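Local coordinates for protein BamaA.19900.a (Balamuthia mandrillaris, PDB 6VZZ) that probably phosphorylates glucose to glucose 6-phosphate with ATP, and binds beta-D-glucopyranose in its sugar pocket, at residues T180-P183 and D184-V188; A254-Y257 and E258-V261; F313-L316 and M317-A320. One frame throughout, in Å; residues are numbered along the deposited sequence.

Contact 1: residues T180-P183 and D184-V188; sequences TLQP and DHYLV. With CA (calcium ion), chain E.
An inverse gamma turn centred on Pro183 kinks the chain between Gln182 and Asp184 as it turns back into strand 186-191, and its outer end holds a calcium ion. The turn is closed by a weak, bent hydrogen bond from Asp184 N to Gln182 O, 2.9 Å long. At its tip Pro183 O lies 2.5 Å from the calcium and Asp184 OD1 lies 2.7 Å from it; two waters are also bound to the metal. Asp184 CG stands beside its own backbone N, opposite the carbonyl carbon (chi1 -65°), which places the carboxylate beside the turn, where OD1 faces the ion together with Pro183 O. The other carboxylate oxygen, OD2, forms a salt bridge with Arg330.

Behind the turn the Tyr186 ring folds back against the incoming chain. Its hydroxyl accepts a nearly straight hydrogen bond from Gln182 N (2.9 Å, 162° at the hydrogen), while Gln182 O sits in the ring plane at the edge, 3.3 Å from Tyr186 CE2. One face receives Leu181 CD2 in a CH-pi contact, 3.7 Å from the ring centroid and 10° off the normal. Leu181 in turn packs on Val154 of helix 146-159 and Leu200 of strand 195-201. The tyrosine's backbone pairs with Leu200, and Leu187 bonds to Gly331 and Leu333, which sets strand 186-191 between strands 195-201 and 331-335 of the mixed sheet.

Contact 2: residues A254-Y257 and E258-V261; sequences AIEY and EDIV. With BGC (beta-D-glucopyranose), chain B.
Asp259 curls back over Glu256. Its CB lies 3.2 Å from Glu256 O and also approaches Ile255 CB. CG, 3.8 Å from Glu256 O, is set beside the backbone N of Asp259 (chi1 -67°), which carries the carboxylate to the start of the turn. There OD2 accepts a hydrogen bond from Glu256 N (3.0 Å), met from above the carboxylate plane, and a second from Tyr249 OH. OD1 takes a hydrogen from a water 2.6 Å away that also donates to Glu256 OE1, bridging two acid groups whose planes are nearly parallel (12° apart) but offset from each other. Glu256 OE1 is in addition hydrogen-bonded to His221 ND1, whose NE2 binds the sugar, so Glu256 is a second-shell residue.

The backbone closes the same turn: Asp259 N donates to Glu256 O at 2.8 Å, and Tyr257 O accepts from both Ile260 N and Val261 N. Ile255 CD1 meets Ile260 CD1 at 3.6 Å, the two side chains crossing at about a right angle. Glu258, extended, accepts at OE1 a hydrogen bond of 2.6 Å from glucose O1; Arg264 and Asn116 hold its OE2. These bonds close a tight turn between helices 234-249 and 263-276, here presenting an acidic residue to the sugar in a glucokinase pocket.

Contact 3: residues F313-L316 and M317-A320; sequences FKFL and MRIA
Phe315 O is held by two backbone N-H groups from the next turn of helix 303-327. Ile319 N gives it a nearly straight bond of 3.1 Å, and Arg318 N adds a weak one of 3.2 Å. Arg318 N is shared, since it also donates to Lys314 O at 2.9 Å, so this hydrogen has a regular helical acceptor four residues back and a poorer one three residues back.

On one flank of the same turn, Lys314, Phe315 and Arg318 send their side chains the same way. Arg318 leaves the helix nearly extended and then bends at chi3 (-44°), bringing its guanidinium over one face of the Phe315 ring. CZ stands 4.6 Å from the ring centroid and 18° off the normal, a cation-pi contact. The two planes are tilted 41° to each other, so this is no parallel stack: NH2 comes closest, 3.8 Å from both Phe315 CE2 and CZ. NH1 reaches the aliphatic part of Lys314, 3.8 Å from CG.

A different flank is apolar, where Leu316 CD2 meets Met317 CE at 4.1 Å. Leu316 packs on Leu189 and Val191 of strand 186-191, and Met317 on Leu353 of helix 350-357.

Lys314 NZ and Arg318 NH1 are 4.8 Å apart, yet both form salt bridges with Glu237 OE1, which probably offsets their like charges. Arg318 NE pairs with Glu356, while NH2 donates to Ser225 O. With NE, NH1 and NH2 each engaged and a ring beneath CZ, the guanidinium is fixed in rotation; its buried positive charge is probably stabilised by the two carboxylates and, more modestly, by the pi face of Phe315.

Contacts 2 and 3 are neighbours, their centres about 11 Å apart, and they pack directly: Val261 CG2 lies 3.6 Å from Leu316 N, and the Tyr257 ring rests on the helix with CE2 at 3.6 Å from Ile319 CD1. The helix of contact 3 thus backs the turn that carries Glu258 to the glucose, whereas the side chain of Leu316 is itself about 11 Å from a bound sugar. Contact 1 is more remote, with centres about 26 Å from contact 2 and about 19 Å from contact 3. It touches contact 3 where Leu187 CD2 lies 4.2 Å from Ala320 O. Its calcium lies at the start of strand 186-191, far from the sugar, while Gly194 and Leu195, just past the strand's far end, line the pocket.

Contact 1: residues T180-P183 and D184-V188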
loop_
_atom_site.group_PDB
_atom_site.type_symbol
_atom_site.label_atom_id
_atom_site.label_comp_id
_atom_site.label_asym_id
_atom_site.label_seq_id
_atom_site.Cartn_x
_atom_site.Cartn_y
_atom_site.Cartn_z
ATOM N N THR A 180 6.268 22.429 -0.824
ATOM C CA THR A 180 7.369 21.837 -0.084
ATOM C C THR A 180 6.808 20.613 0.628
ATOM O O THR A 180 5.624 20.578 0.973
ATOM C CB THR A 180 7.979 22.839 0.911
ATOM O OG1 THR A 180 9.319 22.449 1.238
ATOM C CG2 THR A 180 7.156 22.898 2.183
ATOM N N LEU A 181 7.638 19.597 0.824
ATOM C CA LEU A 181 7.172 18.337 1.396
ATOM C C LEU A 181 7.549 18.255 2.870
ATOM O O LEU A 181 8.700 18.513 3.240
ATOM C CB LEU A 181 7.745 17.143 0.635
ATOM C CG LEU A 181 7.285 17.034 -0.817
ATOM C CD1 LEU A 181 7.749 15.729 -1.416
ATOM C CD2 LEU A 181 5.787 17.145 -0.916
ATOM N N GLN A 182 6.573 17.916 3.706
ATOM C CA GLN A 182 6.805 17.773 5.135
ATOM C C GLN A 182 7.393 16.394 5.421
ATOM O O GLN A 182 7.469 15.535 4.539
ATOM C CB GLN A 182 5.498 18.003 5.894
ATOM C CG GLN A 182 4.906 19.401 5.718
ATOM C CD GLN A 182 5.855 20.517 6.157
ATOM O OE1 GLN A 182 6.539 20.418 7.186
ATOM N NE2 GLN A 182 5.905 21.589 5.362
ATOM N N PRO A 183 7.861 16.152 6.643
ATOM C CA PRO A 183 8.375 14.790 6.925
ATOM C C PRO A 183 7.256 13.819 7.286
ATOM O O PRO A 183 7.118 13.331 8.417
ATOM C CB PRO A 183 9.350 15.033 8.089
ATOM C CG PRO A 183 9.482 16.515 8.233
ATOM C CD PRO A 183 8.216 17.098 7.712
ATOM N N ASP A 184 6.419 13.536 6.294
ATOM C CA ASP A 184 5.363 12.536 6.382
ATOM C C ASP A 184 5.408 11.741 5.083
ATOM O O ASP A 184 6.345 11.891 4.295
ATOM C CB ASP A 184 4.007 13.201 6.658
ATOM C CG ASP A 184 3.961 13.886 8.020
ATOM O OD1 ASP A 184 4.396 13.274 9.028
ATOM O OD2 ASP A 184 3.502 15.045 8.090
ATOM N N HIS A 185 4.430 10.863 4.856
ATOM C CA HIS A 185 4.423 10.098 3.617
ATOM C C HIS A 185 3.689 10.865 2.539
ATOM O O HIS A 185 2.729 11.585 2.814
ATOM C CB HIS A 185 3.760 8.734 3.781
ATOM C CG HIS A 185 4.171 8.009 5.017
ATOM N ND1 HIS A 185 5.490 7.862 5.389
ATOM C CD2 HIS A 185 3.438 7.386 5.966
ATOM C CE1 HIS A 185 5.552 7.181 6.518
ATOM N NE2 HIS A 185 4.321 6.890 6.894
ATOM N N TYR A 186 4.128 10.677 1.299
ATOM C CA TYR A 186 3.466 11.272 0.149
ATOM C C TYR A 186 3.307 10.208 -0.922
ATOM O O TYR A 186 4.243 9.448 -1.195
ATOM C CB TYR A 186 4.242 12.481 -0.382
ATOM C CG TYR A 186 4.168 13.685 0.536
ATOM C CD1 TYR A 186 3.172 14.639 0.379
ATOM C CD2 TYR A 186 5.083 13.858 1.577
ATOM C CE1 TYR A 186 3.085 15.736 1.217
ATOM C CE2 TYR A 186 5.006 14.956 2.423
ATOM C CZ TYR A 186 3.998 15.893 2.231
ATOM O OH TYR A 186 3.905 16.987 3.056
ATOM N N LEU A 187 2.109 10.132 -1.493
ATOM C CA LEU A 187 1.818 9.233 -2.597
ATOM C C LEU A 187 2.119 9.943 -3.911
ATOM O O LEU A 187 1.750 11.105 -4.097
ATOM C CB LEU A 187 0.352 8.797 -2.540
ATOM C CG LEU A 187 -0.234 7.828 -3.565
ATOM C CD1 LEU A 187 0.400 6.460 -3.463
ATOM C CD2 LEU A 187 -1.740 7.719 -3.379
ATOM N N VAL A 188 2.810 9.258 -4.817
ATOM C CA VAL A 188 3.098 9.794 -6.145
ATOM C C VAL A 188 2.424 8.905 -7.184
ATOM O O VAL A 188 2.587 7.679 -7.156
ATOM C CB VAL A 188 4.611 9.897 -6.412
ATOM C CG1 VAL A 188 4.861 10.403 -7.823
ATOM C CG2 VAL A 188 5.281 10.792 -5.381
HETATM CA CA CA E . 6.391 12.209 10.484
HETATM O O HOH W 1 8.794 10.875 11.097
HETATM O O HOH W 2 4.444 12.151 11.780
#

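Contact 2: residues A254-Y257 and E258-V261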
loop_
_atom_site.group_PDB
_atom_site.type_symbol
_atom_site.label_atom_id
_atom_site.label_comp_id
_atom_site.label_asym_id
_atom_site.label_seq_id
_atom_site.Cartn_x
_atom_site.Cartn_y
_atom_site.Cartn_z
ATOM N N ALA A 254 -11.988 -9.159 -12.819
ATOM C CA ALA A 254 -12.253 -7.746 -12.593
ATOM C C ALA A 254 -11.081 -6.924 -13.107
ATOM O O ALA A 254 -9.919 -7.276 -12.885
ATOM C CB ALA A 254 -12.471 -7.479 -11.105
ATOM N N ILE A 255 -11.381 -5.817 -13.790
ATOM C CA ILE A 255 -10.316 -5.082 -14.476
ATOM C C ILE A 255 -9.407 -4.379 -13.469
ATOM O O ILE A 255 -9.767 -4.134 -12.311
ATOM C CB ILE A 255 -10.896 -4.088 -15.496
ATOM C CG1 ILE A 255 -11.499 -2.865 -14.814
ATOM C CG2 ILE A 255 -11.962 -4.758 -16.335
ATOM C CD1 ILE A 255 -11.939 -1.794 -15.819
ATOM N N GLU A 256 -8.193 -4.083 -13.916
ATOM C CA GLU A 256 -7.239 -3.309 -13.134
ATOM C C GLU A 256 -7.515 -1.832 -13.331
ATOM O O GLU A 256 -8.073 -1.416 -14.350
ATOM C CB GLU A 256 -5.793 -3.602 -13.551
ATOM C CG GLU A 256 -5.454 -5.060 -13.758
ATOM C CD GLU A 256 -4.013 -5.258 -14.190
ATOM O OE1 GLU A 256 -3.392 -4.286 -14.679
ATOM O OE2 GLU A 256 -3.494 -6.386 -14.028
ATOM N N TYR A 257 -7.108 -1.029 -12.339
ATOM C CA TYR A 257 -7.247 0.416 -12.483
ATOM C C TYR A 257 -6.561 0.900 -13.756
ATOM O O TYR A 257 -7.077 1.791 -14.445
ATOM C CB TYR A 257 -6.688 1.140 -11.257
ATOM C CG TYR A 257 -7.674 1.265 -10.111
ATOM C CD1 TYR A 257 -8.711 2.191 -10.157
ATOM C CD2 TYR A 257 -7.567 0.463 -8.977
ATOM C CE1 TYR A 257 -9.611 2.309 -9.110
ATOM C CE2 TYR A 257 -8.460 0.578 -7.936
ATOM C CZ TYR A 257 -9.485 1.500 -8.005
ATOM O OH TYR A 257 -10.384 1.619 -6.961
ATOM N N GLU A 258 -5.416 0.291 -14.106
ATOM C CA GLU A 258 -4.698 0.663 -15.323
ATOM C C GLU A 258 -5.504 0.358 -16.584
ATOM O O GLU A 258 -5.247 0.958 -17.636
ATOM C CB GLU A 258 -3.343 -0.050 -15.380
ATOM C CG GLU A 258 -2.458 0.402 -16.542
ATOM C CD GLU A 258 -1.071 -0.226 -16.529
ATOM O OE1 GLU A 258 -0.287 0.077 -15.607
ATOM O OE2 GLU A 258 -0.761 -1.027 -17.441
ATOM N N ASP A 259 -6.485 -0.540 -16.510
ATOM C CA ASP A 259 -7.287 -0.803 -17.695
ATOM C C ASP A 259 -8.199 0.364 -18.040
ATOM O O ASP A 259 -8.757 0.397 -19.147
ATOM C CB ASP A 259 -8.090 -2.092 -17.510
ATOM C CG ASP A 259 -7.195 -3.328 -17.455
ATOM O OD1 ASP A 259 -6.110 -3.303 -18.083
ATOM O OD2 ASP A 259 -7.570 -4.324 -16.794
ATOM N N ILE A 260 -8.343 1.332 -17.134
ATOM C CA ILE A 260 -9.040 2.574 -17.418
ATOM C C ILE A 260 -8.102 3.774 -17.334
ATOM O O ILE A 260 -8.128 4.656 -18.207
ATOM C CB ILE A 260 -10.241 2.751 -16.467
ATOM C CG1 ILE A 260 -11.341 1.745 -16.810
ATOM C CG2 ILE A 260 -10.765 4.178 -16.483
ATOM C CD1 ILE A 260 -12.525 1.805 -15.860
ATOM N N VAL A 261 -7.241 3.797 -16.320
ATOM C CA VAL A 261 -6.422 4.959 -16.018
ATOM C C VAL A 261 -5.095 4.802 -16.744
ATOM O O VAL A 261 -4.066 4.496 -16.132
ATOM C CB VAL A 261 -6.232 5.127 -14.498
ATOM C CG1 VAL A 261 -5.565 6.455 -14.179
ATOM C CG2 VAL A 261 -7.566 4.996 -13.788
HETATM C C2 BGC B . 4.076 -0.859 -14.529
HETATM C C3 BGC B . 4.781 -0.030 -13.468
HETATM C C4 BGC B . 5.075 1.365 -14.006
HETATM C C5 BGC B . 3.785 1.990 -14.525
HETATM C C6 BGC B . 3.966 3.365 -15.123
HETATM C C1 BGC B . 2.834 -0.114 -14.995
HETATM O O1 BGC B . 2.108 -0.861 -15.901
HETATM O O2 BGC B . 3.724 -2.133 -14.004
HETATM O O3 BGC B . 5.976 -0.672 -13.047
HETATM O O4 BGC B . 5.588 2.188 -12.969
HETATM O O5 BGC B . 3.231 1.142 -15.539
HETATM O O6 BGC B . 5.047 3.399 -16.032
HETATM O O HOH W 3 -3.609 -3.630 -17.398
#

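Contact 3: residues F313-L316 and M317-A320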
loop_
_atom_site.group_PDB
_atom_site.type_symbol
_atom_site.label_atom_id
_atom_site.label_comp_id
_atom_site.label_asym_id
_atom_site.label_seq_id
_atom_site.Cartn_x
_atom_site.Cartn_y
_atom_site.Cartn_z
ATOM N N PHE A 313 -10.495 10.087 -15.221
ATOM C CA PHE A 313 -9.995 10.750 -14.026
ATOM C C PHE A 313 -10.770 10.347 -12.787
ATOM O O PHE A 313 -10.220 10.383 -11.678
ATOM C CB PHE A 313 -10.020 12.259 -14.210
ATOM C CG PHE A 313 -8.723 12.804 -14.688
ATOM C CD1 PHE A 313 -7.611 12.777 -13.863
ATOM C CD2 PHE A 313 -8.592 13.306 -15.965
ATOM C CE1 PHE A 313 -6.398 13.260 -14.295
ATOM C CE2 PHE A 313 -7.374 13.791 -16.401
ATOM C CZ PHE A 313 -6.275 13.765 -15.565
ATOM N N LYS A 314 -12.035 9.957 -12.946
ATOM C CA LYS A 314 -12.784 9.453 -11.803
ATOM C C LYS A 314 -12.089 8.242 -11.194
ATOM O O LYS A 314 -11.921 8.155 -9.972
ATOM C CB LYS A 314 -14.214 9.112 -12.215
ATOM C CG LYS A 314 -15.047 8.573 -11.070
ATOM C CD LYS A 314 -16.508 8.979 -11.188
ATOM C CE LYS A 314 -17.268 8.082 -12.142
ATOM N NZ LYS A 314 -18.755 8.267 -12.013
ATOM N N PHE A 315 -11.642 7.309 -12.034
ATOM C CA PHE A 315 -11.001 6.121 -11.487
ATOM C C PHE A 315 -9.602 6.422 -10.979
ATOM O O PHE A 315 -9.130 5.753 -10.054
ATOM C CB PHE A 315 -10.981 4.997 -12.516
ATOM C CG PHE A 315 -12.254 4.213 -12.552
ATOM C CD1 PHE A 315 -13.348 4.675 -13.275
ATOM C CD2 PHE A 315 -12.376 3.033 -11.834
ATOM C CE1 PHE A 315 -14.540 3.963 -13.293
ATOM C CE2 PHE A 315 -13.553 2.318 -11.847
ATOM C CZ PHE A 315 -14.642 2.780 -12.579
ATOM N N LEU A 316 -8.928 7.424 -11.546
ATOM C CA LEU A 316 -7.686 7.883 -10.928
ATOM C C LEU A 316 -7.950 8.410 -9.522
ATOM O O LEU A 316 -7.208 8.099 -8.585
ATOM C CB LEU A 316 -7.022 8.959 -11.788
ATOM C CG LEU A 316 -5.824 9.633 -11.106
ATOM C CD1 LEU A 316 -4.658 8.671 -10.993
ATOM C CD2 LEU A 316 -5.414 10.888 -11.837
ATOM N N MET A 317 -9.024 9.187 -9.348
ATOM C CA MET A 317 -9.361 9.667 -8.014
ATOM C C MET A 317 -9.754 8.526 -7.078
ATOM O O MET A 317 -9.525 8.619 -5.870
ATOM C CB MET A 317 -10.485 10.700 -8.088
ATOM C CG MET A 317 -10.095 12.024 -8.724
ATOM S SD MET A 317 -8.842 12.918 -7.781
ATOM C CE MET A 317 -7.434 12.817 -8.872
ATOM N N ARG A 318 -10.344 7.445 -7.604
ATOM C CA ARG A 318 -10.779 6.365 -6.719
ATOM C C ARG A 318 -9.597 5.564 -6.178
ATOM O O ARG A 318 -9.579 5.204 -4.994
ATOM C CB ARG A 318 -11.754 5.438 -7.434
ATOM C CG ARG A 318 -12.314 4.364 -6.526
ATOM C CD ARG A 318 -13.562 3.740 -7.130
ATOM N NE ARG A 318 -14.431 4.773 -7.674
ATOM C CZ ARG A 318 -15.432 4.551 -8.520
ATOM N NH1 ARG A 318 -16.142 5.574 -8.976
ATOM N NH2 ARG A 318 -15.707 3.318 -8.926
ATOM N N ILE A 319 -8.610 5.254 -7.021
ATOM C CA ILE A 319 -7.447 4.537 -6.513
ATOM C C ILE A 319 -6.639 5.443 -5.589
ATOM O O ILE A 319 -6.105 4.999 -4.566
ATOM C CB ILE A 319 -6.601 3.971 -7.678
ATOM C CG1 ILE A 319 -5.382 3.185 -7.174
ATOM C CG2 ILE A 319 -6.111 5.073 -8.594
ATOM C CD1 ILE A 319 -5.699 2.115 -6.155
ATOM N N ALA A 320 -6.566 6.736 -5.909
ATOM C CA ALA A 320 -5.831 7.650 -5.046
ATOM C C ALA A 320 -6.505 7.778 -3.685
ATOM O O ALA A 320 -5.825 7.795 -2.651
ATOM C CB ALA A 320 -5.692 9.014 -5.722
#